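Local atomic coordinates of AxyAgu115A (Amphibacillus xylanus NBRC 15112, PDB entry 6NPS), a protein that probably acts as a family GH115 alpha-glucuronidase, removing glucuronic acid side groups from xylans such as arabinoglucuronoxylan. Residues I90-V102 with A112-G126. The protein carries 3 engineered substitutions. Residues are numbered along the deposited sequence; the frame is centred on the assembly and turned at random.
Sequences IAGKREVFLFQVV and ALVIAGSDKRGTIYG
Glu95 and Arg121 form a salt bridge in which OE2 of the glutamate meets NE at the guanidinium edge, the two flat groups turned 75° apart. Glu95 OE2 also accepts from Asn211, its OE1 pairs with Arg171, and Arg121 NH1 engages Glu295; the bridge is thus one link in a chain of opposite charges from Arg171 to Glu295. Next to it, Asp119 caps helix 120-133. Asp119 OD1 accepts from Gly122 N (2.8 Å), and Asp119 OD2 takes Glu95 N from the syn side, somewhat out of the carboxylate plane, at 2.9 Å, so one carboxylate holds both the helix start and the loop facing it. Ser118 OG works both ways, donating to Lys93 O from above the carbonyl plane (2.7 Å) and accepting from Val96 N; a chi1 of 66° brings the hydroxyl to both partners. A water links Gly92 N, in the type II turn 90-93, to Ser118 O.

From Val96 O, which accepts Ser118 N, the strands continue as an antiparallel hairpin, the centre of a four-stranded mixed sheet flanked by strands 64-69 and 160-162. Paired backbone bonds join Leu98 to Ala116, Gln100 to Val114 and Val102 to Ala112. The helix folds back over the face carrying Phe97 and Phe99. Gly126 CA sits 3.4 Å from the centroid of the Phe97 ring, 10° off its normal, a CH-pi contact in which the backbone itself covers the ring. Leu113 CD1 lies over a face of Phe99, 3.8 Å from the centroid. On the opposite side of the sheet, with Leu98 and Ala116, Val102 CG2 presses against Val114 CG2 at 3.5 Å.

Gly122 and Gly126 let helix and strand approach this closely. The Asp119 cap probably helps fix where the helix begins, the salt bridge ties its first turn to the loop, and apolar packing seats it on the sheet.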
# COMPACT_ATOMS: atom_id res chain seq x y z
N ILE A 90 23.68 36.77 -53.72
CA ILE A 90 23.29 35.44 -53.27
C ILE A 90 24.07 34.32 -53.95
O ILE A 90 24.01 33.18 -53.46
CB ILE A 90 21.77 35.19 -53.47
CG1 ILE A 90 21.46 35.03 -54.96
CG2 ILE A 90 20.92 36.30 -52.77
CD1 ILE A 90 19.98 34.69 -55.24
N ALA A 91 24.77 34.61 -55.05
CA ALA A 91 25.47 33.57 -55.81
C ALA A 91 26.46 32.82 -54.94
O ALA A 91 27.24 33.43 -54.19
CB ALA A 91 26.19 34.20 -57.01
N GLY A 92 26.47 31.50 -55.07
CA GLY A 92 27.38 30.67 -54.31
C GLY A 92 26.99 30.39 -52.87
O GLY A 92 27.58 29.49 -52.26
N LYS A 93 26.04 31.13 -52.29
CA LYS A 93 25.64 30.93 -50.90
C LYS A 93 24.69 29.74 -50.78
O LYS A 93 24.03 29.35 -51.73
CB LYS A 93 24.98 32.18 -50.34
CG LYS A 93 25.99 33.29 -50.12
CD LYS A 93 25.37 34.46 -49.44
CE LYS A 93 26.43 35.52 -49.18
NZ LYS A 93 25.80 36.73 -48.58
N ARG A 94 24.61 29.19 -49.56
CA ARG A 94 23.87 27.97 -49.29
C ARG A 94 22.46 28.33 -48.80
O ARG A 94 22.33 29.00 -47.78
CB ARG A 94 24.61 27.15 -48.24
CG ARG A 94 23.96 25.80 -47.89
CD ARG A 94 24.80 24.97 -46.89
NE ARG A 94 25.83 25.75 -46.20
CZ ARG A 94 25.67 26.41 -45.04
NH1 ARG A 94 24.49 26.41 -44.40
NH2 ARG A 94 26.69 27.08 -44.53
N GLU A 95 21.44 27.87 -49.52
CA GLU A 95 20.04 27.98 -49.09
C GLU A 95 19.65 29.43 -48.78
O GLU A 95 19.01 29.71 -47.77
CB GLU A 95 19.79 27.06 -47.90
CG GLU A 95 20.15 25.60 -48.24
CD GLU A 95 19.86 24.58 -47.13
OE1 GLU A 95 19.73 24.95 -45.94
OE2 GLU A 95 19.81 23.37 -47.45
N VAL A 96 20.03 30.35 -49.66
CA VAL A 96 19.68 31.76 -49.50
C VAL A 96 18.73 32.18 -50.63
O VAL A 96 18.79 31.64 -51.74
CB VAL A 96 20.99 32.60 -49.51
CG1 VAL A 96 20.75 34.00 -50.00
CG2 VAL A 96 21.63 32.60 -48.12
N PHE A 97 17.91 33.22 -50.41
CA PHE A 97 17.14 33.73 -51.53
C PHE A 97 17.08 35.25 -51.49
O PHE A 97 17.34 35.88 -50.46
CB PHE A 97 15.71 33.14 -51.57
CG PHE A 97 14.91 33.44 -50.35
CD1 PHE A 97 14.17 34.61 -50.27
CD2 PHE A 97 14.92 32.58 -49.28
CE1 PHE A 97 13.42 34.90 -49.12
CE2 PHE A 97 14.18 32.85 -48.14
CZ PHE A 97 13.44 34.02 -48.06
N LEU A 98 16.78 35.82 -52.65
CA LEU A 98 16.47 37.23 -52.84
C LEU A 98 14.98 37.33 -53.11
O LEU A 98 14.43 36.55 -53.90
CB LEU A 98 17.28 37.79 -54.01
CG LEU A 98 16.87 39.15 -54.59
CD1 LEU A 98 17.29 40.30 -53.65
CD2 LEU A 98 17.50 39.31 -55.97
N PHE A 99 14.32 38.30 -52.46
CA PHE A 99 12.88 38.47 -52.52
C PHE A 99 12.72 39.97 -52.77
O PHE A 99 12.91 40.78 -51.86
CB PHE A 99 12.25 37.99 -51.20
CG PHE A 99 10.75 37.97 -51.16
CD1 PHE A 99 10.06 36.79 -51.41
CD2 PHE A 99 10.04 39.12 -50.79
CE1 PHE A 99 8.66 36.75 -51.32
CE2 PHE A 99 8.64 39.11 -50.70
CZ PHE A 99 7.95 37.91 -50.97
N GLN A 100 12.44 40.35 -54.02
CA GLN A 100 12.58 41.75 -54.38
C GLN A 100 11.51 42.15 -55.38
O GLN A 100 11.27 41.43 -56.35
CB GLN A 100 13.98 42.02 -54.96
CG GLN A 100 14.22 43.46 -55.27
CD GLN A 100 15.62 43.72 -55.80
OE1 GLN A 100 16.39 42.79 -56.02
NE2 GLN A 100 15.94 44.99 -56.01
N VAL A 101 10.91 43.35 -55.17
CA VAL A 101 9.97 43.92 -56.13
C VAL A 101 10.75 44.76 -57.12
O VAL A 101 11.66 45.51 -56.72
CB VAL A 101 8.87 44.75 -55.43
CG1 VAL A 101 8.01 45.48 -56.43
CG2 VAL A 101 8.03 43.86 -54.53
N VAL A 102 10.41 44.65 -58.41
CA VAL A 102 11.16 45.30 -59.47
C VAL A 102 10.17 45.94 -60.44
O VAL A 102 9.05 45.45 -60.65
CB VAL A 102 12.09 44.31 -60.20
CG1 VAL A 102 13.22 43.80 -59.27
CG2 VAL A 102 11.29 43.16 -60.71
N ALA A 112 6.87 43.30 -60.73
CA ALA A 112 7.03 41.88 -60.46
C ALA A 112 7.67 41.70 -59.10
O ALA A 112 8.52 42.49 -58.66
CB ALA A 112 7.87 41.18 -61.54
N LEU A 113 7.27 40.63 -58.45
CA LEU A 113 7.99 40.12 -57.30
C LEU A 113 9.00 39.09 -57.82
O LEU A 113 8.60 38.09 -58.43
CB LEU A 113 7.01 39.52 -56.30
CG LEU A 113 7.61 38.72 -55.15
CD1 LEU A 113 8.59 39.60 -54.39
CD2 LEU A 113 6.50 38.21 -54.23
N VAL A 114 10.29 39.33 -57.60
CA VAL A 114 11.31 38.38 -58.05
C VAL A 114 11.74 37.52 -56.87
O VAL A 114 12.03 38.04 -55.78
CB VAL A 114 12.52 39.09 -58.69
CG1 VAL A 114 13.59 38.08 -59.08
CG2 VAL A 114 12.06 39.85 -59.93
N ILE A 115 11.74 36.20 -57.06
CA ILE A 115 12.14 35.26 -56.01
C ILE A 115 13.27 34.43 -56.62
O ILE A 115 13.03 33.56 -57.46
CB ILE A 115 10.98 34.40 -55.53
CG1 ILE A 115 9.80 35.30 -55.15
CG2 ILE A 115 11.41 33.46 -54.35
CD1 ILE A 115 8.61 34.59 -54.52
N ALA A 116 14.52 34.74 -56.25
CA ALA A 116 15.71 34.08 -56.79
C ALA A 116 16.41 33.28 -55.69
O ALA A 116 16.91 33.86 -54.73
CB ALA A 116 16.66 35.11 -57.39
N GLY A 117 16.48 31.96 -55.85
CA GLY A 117 17.24 31.12 -54.94
C GLY A 117 18.69 30.90 -55.37
O GLY A 117 19.01 30.81 -56.56
N SER A 118 19.57 30.80 -54.37
CA SER A 118 20.97 30.51 -54.68
C SER A 118 21.15 29.08 -55.16
O SER A 118 22.14 28.77 -55.84
CB SER A 118 21.85 30.72 -53.45
OG SER A 118 21.50 29.75 -52.44
N ASP A 119 20.21 28.22 -54.83
CA ASP A 119 20.25 26.79 -55.14
C ASP A 119 18.80 26.32 -55.01
O ASP A 119 17.91 27.12 -54.72
CB ASP A 119 21.23 26.04 -54.21
CG ASP A 119 20.96 26.32 -52.68
OD1 ASP A 119 19.80 26.60 -52.29
OD2 ASP A 119 21.90 26.24 -51.84
N LYS A 120 18.56 25.02 -55.19
CA LYS A 120 17.18 24.53 -55.19
C LYS A 120 16.45 24.87 -53.88
O LYS A 120 15.34 25.42 -53.90
CB LYS A 120 17.16 23.03 -55.42
CG LYS A 120 15.83 22.41 -55.07
CD LYS A 120 15.60 21.10 -55.81
CE LYS A 120 16.74 20.15 -55.60
NZ LYS A 120 16.56 18.91 -56.41
N ARG A 121 17.06 24.54 -52.73
CA ARG A 121 16.34 24.75 -51.48
C ARG A 121 16.18 26.24 -51.15
O ARG A 121 15.16 26.63 -50.56
CB ARG A 121 17.04 23.99 -50.34
CG ARG A 121 16.71 22.48 -50.25
CD ARG A 121 17.38 21.82 -49.00
NE ARG A 121 18.84 21.86 -49.08
CZ ARG A 121 19.55 21.00 -49.80
NH1 ARG A 121 18.93 20.04 -50.48
NH2 ARG A 121 20.88 21.10 -49.86
N GLY A 122 17.15 27.08 -51.53
CA GLY A 122 16.99 28.52 -51.41
C GLY A 122 15.78 29.03 -52.17
O GLY A 122 15.05 29.90 -51.69
N THR A 123 15.57 28.53 -53.40
CA THR A 123 14.38 28.94 -54.14
C THR A 123 13.13 28.49 -53.43
O THR A 123 12.16 29.25 -53.31
CB THR A 123 14.42 28.37 -55.56
OG1 THR A 123 15.70 28.61 -56.15
CG2 THR A 123 13.35 29.02 -56.46
N ILE A 124 13.15 27.26 -52.90
CA ILE A 124 11.97 26.72 -52.23
C ILE A 124 11.63 27.54 -51.01
O ILE A 124 10.45 27.83 -50.75
CB ILE A 124 12.20 25.24 -51.88
CG1 ILE A 124 12.18 24.45 -53.20
CG2 ILE A 124 11.17 24.78 -50.85
CD1 ILE A 124 12.55 22.93 -53.06
N TYR A 125 12.65 27.92 -50.21
CA TYR A 125 12.41 28.76 -49.04
C TYR A 125 11.88 30.13 -49.43
O TYR A 125 11.07 30.71 -48.70
CB TYR A 125 13.70 28.91 -48.22
CG TYR A 125 14.22 27.59 -47.69
CD1 TYR A 125 13.36 26.51 -47.45
CD2 TYR A 125 15.56 27.43 -47.39
CE1 TYR A 125 13.85 25.28 -46.96
CE2 TYR A 125 16.06 26.21 -46.90
CZ TYR A 125 15.21 25.15 -46.69
OH TYR A 125 15.76 23.97 -46.21
N GLY A 126 12.31 30.66 -50.58
CA GLY A 126 11.83 31.97 -51.01
C GLY A 126 10.39 31.93 -51.49
O GLY A 126 9.61 32.85 -51.22
O HOH W 1 24.21 30.14 -56.66